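Local coordinates for protein glycerol-3-phosphate dehydrogenase [NAD(P)+] (Coxiella burnetii, PDB 3K96) that probably catalyses the NAD(P)H-dependent reduction of dihydroxyacetone phosphate to sn-glycerol 3-phosphate, the precursor for phospholipid synthesis, at residues Ala238-Gly243 and Thr273-Gln278; Ile103-Pro108 and Glu114-Met119; Thr166-Asn171 and Gln196-Tyr201; Arg282-Ala287 and Lys295-Ala300; Pro155-Ser160 and Ser183-Asp188. All blocks are in the same frame, centred on the assembly; numbering follows the deposited sequence.

Contact 1. Residues Ala238-Gly243 and Thr273-Gln278; sequences ALITRG and TCTDNQ
With chi1 at -71°, I240 holds its CG1 branch opposite its own carbonyl carbon, and chi2 of 172° runs the chain out straight to CD1, while C274 places SG by the same first rotation (-70°). This is helix-to-helix packing in the helical C-terminal part of the enzyme, between helix 233-253 and the last turn of helix 264-275. The CA-CB bonds of both residues point across the gap. I240 CD1 rests 3.7 Å from C274 CB, CG1 follows at 3.9 Å from the same CB, and C274 SG sits 4.2 Å from CG1, so the cysteine is met by its carbon more closely than by its sulfur. The same CD1 also approaches T275 CG2 at 4.2 Å; the OG1 of that threonine is hydrogen-bonded back to V271 O. Only 95 Å² is buried, a small apolar contact. One residue before C274, T273 OG1 bonds to NZ of K216, the predicted proton acceptor, which places this helix end beside the probable active site. Beyond the helix D276 forms an Asx turn: OD1 bonds S233 OG of the second subunit, while OD2 takes the backbone N of Q278 at 2.9 Å.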
# COMPACT_ATOMS: atom_id res chain seq x y z
N ALA A 238 -0.61 6.92 6.02
CA ALA A 238 0.57 7.62 6.53
C ALA A 238 1.44 6.64 7.36
O ALA A 238 2.67 6.67 7.28
CB ALA A 238 0.16 8.82 7.37
N LEU A 239 0.81 5.81 8.17
CA LEU A 239 1.54 4.81 8.97
C LEU A 239 2.16 3.71 8.09
O LEU A 239 3.26 3.23 8.37
CB LEU A 239 0.63 4.17 10.03
CG LEU A 239 0.18 5.13 11.15
CD1 LEU A 239 -0.92 4.53 12.04
CD2 LEU A 239 1.36 5.53 11.98
N ILE A 240 1.47 3.31 7.02
CA ILE A 240 2.06 2.33 6.10
C ILE A 240 3.32 2.95 5.45
O ILE A 240 4.38 2.32 5.35
CB ILE A 240 1.04 1.87 5.03
CG1 ILE A 240 -0.04 0.99 5.70
CG2 ILE A 240 1.73 1.11 3.92
CD1 ILE A 240 -1.28 0.61 4.76
N THR A 241 3.21 4.22 5.07
CA THR A 241 4.32 4.91 4.46
C THR A 241 5.49 4.95 5.45
O THR A 241 6.63 4.66 5.08
CB THR A 241 3.92 6.31 4.02
OG1 THR A 241 2.85 6.23 3.07
CG2 THR A 241 5.09 7.03 3.40
N ARG A 242 5.23 5.30 6.70
CA ARG A 242 6.31 5.34 7.70
C ARG A 242 6.85 3.95 7.96
O ARG A 242 8.04 3.77 8.21
CB ARG A 242 5.86 5.94 9.03
CG ARG A 242 5.59 7.41 8.97
CD ARG A 242 5.78 7.99 10.36
NE ARG A 242 7.18 7.82 10.79
CZ ARG A 242 7.64 8.13 12.00
NH1 ARG A 242 8.92 7.93 12.28
NH2 ARG A 242 6.82 8.62 12.93
N GLY A 243 5.97 2.97 7.93
CA GLY A 243 6.38 1.61 8.14
C GLY A 243 7.41 1.17 7.12
O GLY A 243 8.42 0.58 7.48
N THR A 273 -1.33 -7.00 4.21
CA THR A 273 -1.45 -7.34 5.63
C THR A 273 -1.97 -6.18 6.49
O THR A 273 -2.61 -6.41 7.52
CB THR A 273 -0.14 -7.85 6.19
OG1 THR A 273 0.41 -8.84 5.29
CG2 THR A 273 -0.35 -8.47 7.58
N CYS A 274 -1.68 -4.95 6.07
CA CYS A 274 -2.14 -3.78 6.81
C CYS A 274 -3.59 -3.37 6.50
O CYS A 274 -4.15 -2.52 7.19
CB CYS A 274 -1.20 -2.61 6.57
SG CYS A 274 0.41 -2.83 7.35
N THR A 275 -4.20 -3.95 5.48
CA THR A 275 -5.55 -3.57 5.13
C THR A 275 -6.57 -4.71 5.12
O THR A 275 -7.74 -4.46 4.99
CB THR A 275 -5.58 -2.92 3.73
OG1 THR A 275 -5.11 -3.86 2.76
CG2 THR A 275 -4.69 -1.68 3.69
N ASP A 276 -6.15 -5.96 5.30
CA ASP A 276 -7.12 -7.03 5.18
C ASP A 276 -7.77 -7.53 6.48
O ASP A 276 -7.14 -7.57 7.53
CB ASP A 276 -6.46 -8.21 4.52
CG ASP A 276 -7.42 -9.00 3.69
OD1 ASP A 276 -7.75 -8.51 2.57
OD2 ASP A 276 -7.85 -10.08 4.13
N ASN A 277 -9.04 -7.94 6.39
CA ASN A 277 -9.75 -8.54 7.54
C ASN A 277 -9.13 -9.87 7.91
O ASN A 277 -9.18 -10.26 9.06
CB ASN A 277 -11.24 -8.81 7.22
CG ASN A 277 -11.96 -9.67 8.33
OD1 ASN A 277 -12.38 -10.81 8.08
ND2 ASN A 277 -12.04 -9.13 9.54
N GLN A 278 -8.55 -10.56 6.94
CA GLN A 278 -7.99 -11.91 7.19
C GLN A 278 -6.70 -11.93 8.00
O GLN A 278 -6.27 -12.98 8.47
CB GLN A 278 -7.75 -12.65 5.87
CG GLN A 278 -9.00 -12.85 5.04
CD GLN A 278 -9.99 -13.74 5.73
OE1 GLN A 278 -11.16 -13.38 5.87
NE2 GLN A 278 -9.53 -14.89 6.20

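Contact 2. Residues Ile103-Pro108 and Glu114-Met119; sequences ILIVVP and EVITRM
The carbonyl oxygen E114 O is gripped twice by R118: the backbone N gives the helical bond at 3.1 Å, and the extended side chain turns only at its last torsion to bring NH1 to 2.9 Å, with an N-H...O angle of 158°. The two donors arrive from opposite faces of the carbonyl plane, and the oxygen lies in the plane of the guanidinium, at its edge. This clasp belongs to the outward side of helix 109-119; the side that meets segment 103-108 is apolar and buried.

There the residues pair off in reverse order along the two elements. V115 CG2 and V107 CG2 meet tip to tip at 3.9 Å. Next, I105 CD1 is shared by two helix residues: I116 CD1 comes to 3.6 Å of it, the two side chains crossing at about a right angle, while M119 SD reaches it end-on at 3.8 Å. M119 is extended as far as SD and then bent at chi3 (62°), a turn that carries CE on to I103 CD1, also at 3.8 Å. L35 of strand 32-35 and I129 of strand 128-131 also touch M119, so the methionine spans neighbouring strands.

Helix and strand run nearly antiparallel, 154° between their directions and 11.4 Å between the axes of the two short segments. That is the geometry of a helix lying on a parallel sheet, here in the beta-alpha-beta unit of strand 102-105, helix 109-119 and strand 128-131 of a Rossmann-type dinucleotide-binding fold.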
# COMPACT_ATOMS: atom_id res chain seq x y z
N ILE A 103 13.13 -29.66 0.86
CA ILE A 103 12.25 -29.40 1.99
C ILE A 103 11.81 -27.94 2.04
O ILE A 103 12.63 -27.04 1.89
CB ILE A 103 13.02 -29.71 3.29
CG1 ILE A 103 13.68 -31.09 3.19
CG2 ILE A 103 12.11 -29.59 4.48
CD1 ILE A 103 14.69 -31.37 4.28
N LEU A 104 10.52 -27.73 2.28
CA LEU A 104 9.93 -26.39 2.35
C LEU A 104 9.29 -26.20 3.72
O LEU A 104 8.27 -26.81 4.04
CB LEU A 104 8.91 -26.22 1.23
CG LEU A 104 8.05 -24.96 1.22
CD1 LEU A 104 8.91 -23.67 1.24
CD2 LEU A 104 7.14 -25.02 0.01
N ILE A 105 9.93 -25.38 4.55
CA ILE A 105 9.48 -25.15 5.90
C ILE A 105 8.51 -23.96 5.98
O ILE A 105 8.83 -22.88 5.53
CB ILE A 105 10.67 -24.84 6.83
CG1 ILE A 105 11.72 -25.97 6.77
CG2 ILE A 105 10.17 -24.58 8.25
CD1 ILE A 105 12.99 -25.69 7.57
N VAL A 106 7.35 -24.18 6.59
CA VAL A 106 6.33 -23.14 6.71
C VAL A 106 5.69 -23.16 8.11
O VAL A 106 4.48 -23.18 8.24
CB VAL A 106 5.22 -23.32 5.63
CG1 VAL A 106 4.39 -22.06 5.54
CG2 VAL A 106 5.82 -23.62 4.25
N VAL A 107 6.51 -23.16 9.15
CA VAL A 107 6.02 -23.12 10.51
C VAL A 107 6.12 -21.66 11.03
O VAL A 107 6.76 -20.82 10.41
CB VAL A 107 6.82 -24.08 11.39
CG1 VAL A 107 6.68 -25.51 10.87
CG2 VAL A 107 8.28 -23.69 11.46
N PRO A 108 5.47 -21.36 12.14
CA PRO A 108 5.63 -20.00 12.63
C PRO A 108 7.09 -19.68 12.99
O PRO A 108 7.87 -20.59 13.30
CB PRO A 108 4.75 -19.96 13.88
CG PRO A 108 3.73 -20.99 13.65
CD PRO A 108 4.48 -22.11 12.93
N GLU A 114 13.18 -24.72 16.66
CA GLU A 114 12.86 -26.08 17.08
C GLU A 114 12.89 -27.09 15.94
O GLU A 114 13.45 -28.18 16.06
CB GLU A 114 11.49 -26.14 17.78
CG GLU A 114 11.44 -25.59 19.23
CD GLU A 114 11.46 -24.07 19.34
OE1 GLU A 114 11.30 -23.35 18.32
OE2 GLU A 114 11.63 -23.60 20.48
N VAL A 115 12.28 -26.71 14.82
CA VAL A 115 12.20 -27.57 13.65
C VAL A 115 13.61 -27.79 13.06
O VAL A 115 13.98 -28.92 12.75
CB VAL A 115 11.27 -27.01 12.57
CG1 VAL A 115 11.25 -27.94 11.37
CG2 VAL A 115 9.87 -26.83 13.13
N ILE A 116 14.38 -26.72 12.91
CA ILE A 116 15.74 -26.85 12.39
C ILE A 116 16.57 -27.78 13.28
O ILE A 116 17.27 -28.65 12.80
CB ILE A 116 16.41 -25.48 12.26
CG1 ILE A 116 15.78 -24.67 11.09
CG2 ILE A 116 17.91 -25.62 12.01
CD1 ILE A 116 15.84 -25.37 9.71
N THR A 117 16.45 -27.62 14.60
CA THR A 117 17.17 -28.44 15.53
C THR A 117 16.87 -29.94 15.30
O THR A 117 17.78 -30.77 15.24
CB THR A 117 16.85 -28.05 16.98
OG1 THR A 117 17.32 -26.71 17.25
CG2 THR A 117 17.53 -29.01 17.97
N ARG A 118 15.60 -30.25 15.14
CA ARG A 118 15.12 -31.60 14.93
C ARG A 118 15.49 -32.17 13.57
O ARG A 118 15.49 -33.39 13.37
CB ARG A 118 13.62 -31.64 15.19
CG ARG A 118 13.37 -31.46 16.66
CD ARG A 118 11.95 -31.09 17.05
NE ARG A 118 11.84 -31.07 18.52
CZ ARG A 118 12.38 -30.13 19.31
NH1 ARG A 118 13.10 -29.12 18.81
NH2 ARG A 118 12.22 -30.23 20.63
N MET A 119 15.83 -31.30 12.63
CA MET A 119 16.24 -31.76 11.33
C MET A 119 17.71 -32.15 11.31
O MET A 119 18.14 -32.78 10.35
CB MET A 119 16.01 -30.69 10.29
CG MET A 119 14.55 -30.38 10.08
SD MET A 119 14.24 -28.93 9.05
CE MET A 119 14.98 -29.41 7.49

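Contact 3. Residues Thr166-Asn171 and Gln196-Tyr201; sequences TEVAAN and QRFRVY
V168, in the last turn of helix 165-169, is the first residue to reach across: its CG1 lies 4.0 Å from F198 CD1 and its CG2 4.1 Å from F198 CE1. The two side chains cross obliquely, both methyls of the valine lying near the CD1-CE1 bond. W40, predicted to bind NADPH, touches both V168 and F198, so the buried end of this contact adjoins the probable cofactor site.

Past A170, N171 is the first residue to leave helical backbone angles; its positive phi of 67° and two bonds back into the last turn make a Schellman motif. The turn directs the main-chain oxygen of N171 to R197, the residue before the strand. R197 is bent at both chi2 and chi3, which folds its guanidinium back on N171: NE gives a hydrogen bond of 2.8 Å to N171 O, almost straight at 176° and meeting the oxygen close to the line of its C=O bond (160° at O).

These partners sit at the border of the mixed sheet of the N-terminal part of the enzyme, where strand 198-203 is the outermost strand of this chain and pairs with strand 174-180; the backbone of R197 is already bonded to T174.

The side chain of N171 adds its own contact, crossing R197 at about a right angle, with OD1 at 3.4 Å from R197 CB and ND2 at 3.7 Å from R197 CG, both on the aliphatic part of the arginine.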
# COMPACT_ATOMS: atom_id res chain seq x y z
N THR A 166 -6.08 -18.71 1.99
CA THR A 166 -7.43 -19.03 1.50
C THR A 166 -7.60 -18.68 0.01
O THR A 166 -8.20 -19.46 -0.74
CB THR A 166 -8.56 -18.31 2.37
OG1 THR A 166 -8.28 -16.91 2.47
CG2 THR A 166 -8.65 -18.91 3.80
N GLU A 167 -7.05 -17.54 -0.42
CA GLU A 167 -7.16 -17.13 -1.84
C GLU A 167 -6.31 -18.00 -2.77
O GLU A 167 -6.69 -18.26 -3.93
CB GLU A 167 -6.83 -15.63 -2.02
CG GLU A 167 -7.82 -14.69 -1.27
CD GLU A 167 -7.63 -13.19 -1.62
OE1 GLU A 167 -6.53 -12.83 -2.10
OE2 GLU A 167 -8.60 -12.39 -1.42
N VAL A 168 -5.16 -18.44 -2.27
CA VAL A 168 -4.30 -19.33 -3.03
C VAL A 168 -5.05 -20.67 -3.19
O VAL A 168 -5.14 -21.18 -4.29
CB VAL A 168 -2.92 -19.53 -2.37
CG1 VAL A 168 -2.14 -20.71 -3.05
CG2 VAL A 168 -2.15 -18.21 -2.41
N ALA A 169 -5.63 -21.18 -2.11
CA ALA A 169 -6.38 -22.45 -2.19
C ALA A 169 -7.53 -22.34 -3.19
O ALA A 169 -7.84 -23.31 -3.89
CB ALA A 169 -6.92 -22.88 -0.81
N ALA A 170 -8.13 -21.15 -3.27
CA ALA A 170 -9.23 -20.89 -4.18
C ALA A 170 -8.74 -20.65 -5.59
O ALA A 170 -9.53 -20.44 -6.49
CB ALA A 170 -10.10 -19.69 -3.69
N ASN A 171 -7.43 -20.65 -5.78
CA ASN A 171 -6.84 -20.45 -7.09
C ASN A 171 -7.06 -19.04 -7.67
O ASN A 171 -7.14 -18.88 -8.88
CB ASN A 171 -7.32 -21.51 -8.09
CG ASN A 171 -6.46 -21.58 -9.33
OD1 ASN A 171 -5.24 -21.50 -9.26
ND2 ASN A 171 -7.10 -21.77 -10.48
N GLN A 196 0.08 -20.47 -14.06
CA GLN A 196 -0.99 -19.55 -14.42
C GLN A 196 -1.49 -18.55 -13.34
O GLN A 196 -1.29 -17.35 -13.50
CB GLN A 196 -2.15 -20.35 -15.04
CG GLN A 196 -2.40 -21.75 -14.42
CD GLN A 196 -1.24 -22.74 -14.63
OE1 GLN A 196 -0.37 -22.55 -15.49
NE2 GLN A 196 -1.23 -23.81 -13.84
N ARG A 197 -2.15 -19.02 -12.27
CA ARG A 197 -2.68 -18.15 -11.22
C ARG A 197 -1.77 -17.94 -10.02
O ARG A 197 -2.03 -17.05 -9.21
CB ARG A 197 -4.00 -18.72 -10.71
CG ARG A 197 -4.98 -19.03 -11.80
CD ARG A 197 -5.77 -17.85 -12.27
NE ARG A 197 -6.94 -17.64 -11.43
CZ ARG A 197 -7.98 -16.88 -11.77
NH1 ARG A 197 -8.00 -16.26 -12.95
NH2 ARG A 197 -9.00 -16.75 -10.94
N PHE A 198 -0.76 -18.79 -9.87
CA PHE A 198 0.21 -18.66 -8.77
C PHE A 198 1.55 -18.42 -9.42
O PHE A 198 2.18 -19.35 -9.94
CB PHE A 198 0.25 -19.91 -7.89
CG PHE A 198 1.08 -19.74 -6.66
CD1 PHE A 198 0.54 -19.16 -5.52
CD2 PHE A 198 2.41 -20.11 -6.64
CE1 PHE A 198 1.31 -19.00 -4.37
CE2 PHE A 198 3.18 -19.95 -5.50
CZ PHE A 198 2.62 -19.39 -4.36
N ARG A 199 1.97 -17.16 -9.40
CA ARG A 199 3.17 -16.76 -10.09
C ARG A 199 4.31 -16.43 -9.14
O ARG A 199 4.12 -15.75 -8.13
CB ARG A 199 2.83 -15.60 -11.01
CG ARG A 199 1.62 -15.91 -11.88
CD ARG A 199 1.32 -14.84 -12.91
NE ARG A 199 2.22 -14.91 -14.05
CZ ARG A 199 2.09 -15.79 -15.05
NH1 ARG A 199 2.96 -15.80 -16.06
NH2 ARG A 199 1.10 -16.68 -15.05
N VAL A 200 5.50 -16.93 -9.48
CA VAL A 200 6.68 -16.82 -8.64
C VAL A 200 7.77 -16.13 -9.41
O VAL A 200 8.17 -16.61 -10.47
CB VAL A 200 7.16 -18.22 -8.20
CG1 VAL A 200 8.37 -18.13 -7.31
CG2 VAL A 200 6.03 -18.95 -7.49
N TYR A 201 8.24 -15.02 -8.89
CA TYR A 201 9.24 -14.23 -9.56
C TYR A 201 10.59 -14.26 -8.84
O TYR A 201 10.66 -14.07 -7.64
CB TYR A 201 8.74 -12.80 -9.73
CG TYR A 201 7.45 -12.75 -10.54
CD1 TYR A 201 7.48 -12.85 -11.93
CD2 TYR A 201 6.22 -12.60 -9.92
CE1 TYR A 201 6.31 -12.81 -12.68
CE2 TYR A 201 5.04 -12.55 -10.66
CZ TYR A 201 5.09 -12.66 -12.04
OH TYR A 201 3.93 -12.61 -12.80

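Contact 4. Residues Arg282-Ala287 and Lys295-Ala300; sequences RRFGLA and KEAQQA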
# COMPACT_ATOMS: atom_id res chain seq x y z
N ARG A 282 -3.47 -7.98 12.31
CA ARG A 282 -4.24 -6.76 12.20
C ARG A 282 -5.48 -6.79 13.13
O ARG A 282 -5.83 -5.79 13.75
CB ARG A 282 -4.63 -6.53 10.73
CG ARG A 282 -5.58 -5.37 10.55
CD ARG A 282 -5.85 -5.07 9.07
NE ARG A 282 -7.12 -4.40 8.99
CZ ARG A 282 -7.31 -3.15 9.34
NH1 ARG A 282 -6.28 -2.42 9.77
NH2 ARG A 282 -8.54 -2.62 9.26
N ARG A 283 -6.12 -7.95 13.25
CA ARG A 283 -7.30 -8.05 14.11
C ARG A 283 -6.89 -7.91 15.58
O ARG A 283 -7.61 -7.32 16.39
CB ARG A 283 -8.09 -9.31 13.83
CG ARG A 283 -8.63 -9.38 12.38
CD ARG A 283 -9.85 -10.33 12.23
NE ARG A 283 -9.61 -11.67 12.73
CZ ARG A 283 -9.09 -12.67 12.01
NH1 ARG A 283 -8.76 -12.47 10.74
NH2 ARG A 283 -8.91 -13.86 12.56
N PHE A 284 -5.71 -8.45 15.89
CA PHE A 284 -5.15 -8.29 17.21
C PHE A 284 -4.97 -6.79 17.47
O PHE A 284 -5.37 -6.30 18.50
CB PHE A 284 -3.80 -9.01 17.34
CG PHE A 284 -3.05 -8.69 18.62
CD1 PHE A 284 -3.43 -9.24 19.84
CD2 PHE A 284 -1.94 -7.87 18.60
CE1 PHE A 284 -2.72 -8.96 21.01
CE2 PHE A 284 -1.23 -7.58 19.77
CZ PHE A 284 -1.62 -8.14 20.96
N GLY A 285 -4.34 -6.08 16.54
CA GLY A 285 -4.16 -4.64 16.68
C GLY A 285 -5.48 -3.90 16.85
O GLY A 285 -5.59 -2.98 17.66
N LEU A 286 -6.48 -4.28 16.06
CA LEU A 286 -7.81 -3.67 16.13
C LEU A 286 -8.33 -3.77 17.55
O LEU A 286 -8.83 -2.80 18.11
CB LEU A 286 -8.78 -4.35 15.16
CG LEU A 286 -8.78 -3.89 13.71
CD1 LEU A 286 -9.44 -4.93 12.80
CD2 LEU A 286 -9.50 -2.55 13.58
N ALA A 287 -8.21 -4.96 18.11
CA ALA A 287 -8.66 -5.20 19.47
C ALA A 287 -7.92 -4.27 20.46
O ALA A 287 -8.55 -3.64 21.29
CB ALA A 287 -8.49 -6.66 19.84
N LYS A 295 -3.82 -9.89 26.41
CA LYS A 295 -4.08 -11.27 26.79
C LYS A 295 -5.44 -11.73 26.29
O LYS A 295 -5.56 -12.79 25.64
CB LYS A 295 -4.03 -11.41 28.30
CG LYS A 295 -4.27 -12.84 28.80
CD LYS A 295 -4.17 -12.89 30.34
CE LYS A 295 -4.30 -14.31 30.89
NZ LYS A 295 -4.25 -14.31 32.41
N GLU A 296 -6.47 -10.95 26.60
CA GLU A 296 -7.80 -11.31 26.19
C GLU A 296 -7.90 -11.29 24.67
O GLU A 296 -8.57 -12.15 24.10
CB GLU A 296 -8.87 -10.40 26.81
CG GLU A 296 -10.27 -10.82 26.40
CD GLU A 296 -11.39 -10.09 27.14
OE1 GLU A 296 -11.11 -9.05 27.80
OE2 GLU A 296 -12.55 -10.58 27.02
N ALA A 297 -7.21 -10.35 24.02
CA ALA A 297 -7.27 -10.25 22.55
C ALA A 297 -6.74 -11.50 21.88
O ALA A 297 -7.29 -11.96 20.88
CB ALA A 297 -6.54 -9.02 22.04
N GLN A 298 -5.65 -12.03 22.41
CA GLN A 298 -5.09 -13.24 21.84
C GLN A 298 -5.94 -14.46 22.18
O GLN A 298 -6.07 -15.36 21.37
CB GLN A 298 -3.66 -13.46 22.32
CG GLN A 298 -2.67 -12.49 21.71
CD GLN A 298 -1.32 -12.60 22.38
OE1 GLN A 298 -0.49 -13.40 21.97
NE2 GLN A 298 -1.14 -11.87 23.49
N GLN A 299 -6.52 -14.50 23.39
CA GLN A 299 -7.38 -15.64 23.75
C GLN A 299 -8.60 -15.70 22.84
O GLN A 299 -9.01 -16.78 22.42
CB GLN A 299 -7.83 -15.57 25.19
CG GLN A 299 -6.72 -15.79 26.17
CD GLN A 299 -7.15 -15.50 27.59
OE1 GLN A 299 -7.87 -14.52 27.86
NE2 GLN A 299 -6.72 -16.34 28.50
N ALA A 300 -9.17 -14.53 22.56
CA ALA A 300 -10.32 -14.45 21.69
C ALA A 300 -9.97 -15.00 20.30
O ALA A 300 -10.74 -15.76 19.70
CB ALA A 300 -10.83 -12.99 21.60
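A297 is the first residue of segment 295-300 to bear on segment 282-287, and its CB serves two partners: A287 CB at 3.8 Å and F284 CD1, likewise at 3.8 Å. The CA atoms of F284 and A297, 6.1 Å apart, are the nearest pair between the two segments. F284 gets its ring across because CG is turned opposite the backbone N (chi1 170°), which swings CD1 and CE1 over to the second helix. Q298, next in line, supplies aliphatic carbon: its CG stands 3.6 Å from F284 CE1, and NE2 comes no nearer to that atom than 4.1 Å. The amide plane is turned 75° from the ring, and NE2 is hydrogen-bonded to K294 O one turn back, which ties the amide to its own helix. I221, I305 and L308 also touch F284, so the ring is packed by other parts of the chain as well.

The axes of the two short segments pass 9.4 Å apart with an angle of 139° between their directions. Two consecutive helices, 280-290 and 294-301, running roughly antiparallel about a short loop whose V292 touches both alanines, form a helical hairpin of the C-terminal helical domain.

Contact 5. Residues Pro155-Ser160 and Ser183-Asp188; sequences PMAVIS and SQFSKD
Helix 183-193 packs against strand 156-160 of the mixed sheet in the N-terminal, Rossmann-type part of the enzyme, and the phenyl group of F185 carries nearly all of the contact. The intervening chain includes strand 174-180, which runs antiparallel to strand 156-160 beside it, and the helix then returns over the sheet. F185 accounts for 84 of the 156 Å² buried between the segments. Its chi1 of -169° sets CG opposite the backbone N and sends the ring to the start of the strand.

There the CD2-CE2 side of the ring does the touching. F185 CD2 lies 3.8 Å from the carbonyl carbon M156 C, which sits at the ring edge and close to its plane. On one flank P155 CB comes to 4.1 Å from F185 CD2, and P155 O to 3.7 Å from F185 CE2; on the other, A157 CB stands 3.9 Å from F185 CE2. P155, just before the strand, and A157 within it direct their CB atoms to the helix, whereas the CB of M156 points away; its side chain touches helix 143-151. R128 and A130 of strand 128-131 touch the same ring.

On the helix itself, D188 has two partners. Its OD2 forms a salt bridge with R128 NH2, and its OD1 is met on the syn side by Q184 NE2 at 3.1 Å, a bent bond with an angle of 142° at the hydrogen.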
# COMPACT_ATOMS: atom_id res chain seq x y z
N PRO A 155 22.00 -25.41 -0.17
CA PRO A 155 21.23 -24.51 -1.01
C PRO A 155 19.93 -24.07 -0.25
O PRO A 155 19.21 -24.90 0.32
CB PRO A 155 20.89 -25.36 -2.23
CG PRO A 155 21.98 -26.45 -2.26
CD PRO A 155 22.25 -26.72 -0.81
N MET A 156 19.66 -22.76 -0.26
CA MET A 156 18.55 -22.19 0.50
C MET A 156 17.71 -21.25 -0.35
O MET A 156 18.20 -20.69 -1.31
CB MET A 156 19.11 -21.36 1.65
CG MET A 156 19.88 -22.11 2.66
SD MET A 156 20.23 -21.04 4.07
CE MET A 156 21.56 -19.95 3.52
N ALA A 157 16.45 -21.06 0.04
CA ALA A 157 15.55 -20.16 -0.67
C ALA A 157 14.42 -19.71 0.23
O ALA A 157 14.02 -20.44 1.14
CB ALA A 157 14.97 -20.83 -1.92
N VAL A 158 13.90 -18.51 -0.05
CA VAL A 158 12.77 -17.95 0.68
C VAL A 158 11.71 -17.55 -0.32
O VAL A 158 12.01 -16.98 -1.36
CB VAL A 158 13.17 -16.73 1.55
CG1 VAL A 158 13.85 -15.67 0.72
CG2 VAL A 158 11.93 -16.14 2.28
N ILE A 159 10.47 -17.90 -0.02
CA ILE A 159 9.34 -17.53 -0.86
C ILE A 159 8.48 -16.60 0.01
O ILE A 159 8.11 -16.95 1.13
CB ILE A 159 8.57 -18.76 -1.33
CG1 ILE A 159 7.55 -18.37 -2.40
CG2 ILE A 159 7.91 -19.47 -0.14
CD1 ILE A 159 6.82 -19.56 -3.00
N SER A 160 8.20 -15.41 -0.52
CA SER A 160 7.49 -14.38 0.22
C SER A 160 6.79 -13.39 -0.67
O SER A 160 7.33 -12.94 -1.65
CB SER A 160 8.50 -13.63 1.07
OG SER A 160 7.87 -12.93 2.12
N SER A 183 21.49 -20.83 -7.78
CA SER A 183 20.74 -20.68 -9.04
C SER A 183 20.00 -21.95 -9.47
O SER A 183 18.90 -21.87 -10.00
CB SER A 183 21.64 -20.19 -10.17
OG SER A 183 22.64 -21.14 -10.47
N GLN A 184 20.59 -23.11 -9.23
CA GLN A 184 19.92 -24.34 -9.61
C GLN A 184 18.66 -24.55 -8.74
O GLN A 184 17.63 -25.05 -9.21
CB GLN A 184 20.86 -25.53 -9.45
CG GLN A 184 20.29 -26.83 -9.93
CD GLN A 184 20.06 -26.83 -11.43
OE1 GLN A 184 20.97 -26.51 -12.21
NE2 GLN A 184 18.86 -27.19 -11.84
N PHE A 185 18.74 -24.18 -7.47
CA PHE A 185 17.60 -24.38 -6.55
C PHE A 185 16.49 -23.44 -6.93
O PHE A 185 15.32 -23.83 -6.98
CB PHE A 185 18.06 -24.22 -5.10
CG PHE A 185 17.06 -24.66 -4.05
CD1 PHE A 185 16.21 -25.72 -4.26
CD2 PHE A 185 17.09 -24.08 -2.80
CE1 PHE A 185 15.33 -26.12 -3.30
CE2 PHE A 185 16.25 -24.50 -1.83
CZ PHE A 185 15.36 -25.52 -2.08
N SER A 186 16.84 -22.19 -7.22
CA SER A 186 15.85 -21.24 -7.65
C SER A 186 15.10 -21.78 -8.87
O SER A 186 13.86 -21.77 -8.92
CB SER A 186 16.54 -19.92 -8.02
OG SER A 186 15.62 -19.01 -8.52
N LYS A 187 15.85 -22.24 -9.85
CA LYS A 187 15.28 -22.78 -11.09
C LYS A 187 14.30 -23.93 -10.80
O LYS A 187 13.17 -23.94 -11.29
CB LYS A 187 16.40 -23.24 -12.02
CG LYS A 187 15.98 -23.54 -13.42
CD LYS A 187 17.16 -23.91 -14.35
CE LYS A 187 16.64 -24.11 -15.79
NZ LYS A 187 17.70 -24.41 -16.84
N ASP A 188 14.74 -24.87 -9.98
CA ASP A 188 13.92 -26.01 -9.65
C ASP A 188 12.65 -25.61 -8.89
O ASP A 188 11.58 -26.11 -9.17
CB ASP A 188 14.72 -27.04 -8.84
CG ASP A 188 15.88 -27.64 -9.63
OD1 ASP A 188 15.89 -27.47 -10.87
OD2 ASP A 188 16.79 -28.26 -9.03

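How the contacts relate
Contacts 2, 3 and 5 all reach the one mixed sheet of the N-terminal part, whereas contacts 1 and 4 are helix packing in the C-terminal part. Along the chain contact 2 closes first; contacts 5 and 3 then interleave, strand 156-160 leading into helix 165-169 and helix 183-193 into strand 198-203; contacts 1 and 4 follow in turn. Contacts 2 and 5 have centres about 16 Å apart, while the centres of contacts 4 and 5 are about 35 Å apart. Contacts 1 and 4 touch directly, N277 O lying 2.8 Å from R283 NH1, a probable hydrogen bond. Contacts 1 and 3 both meet the second subunit, so the dimer interface reaches both parts of the chain.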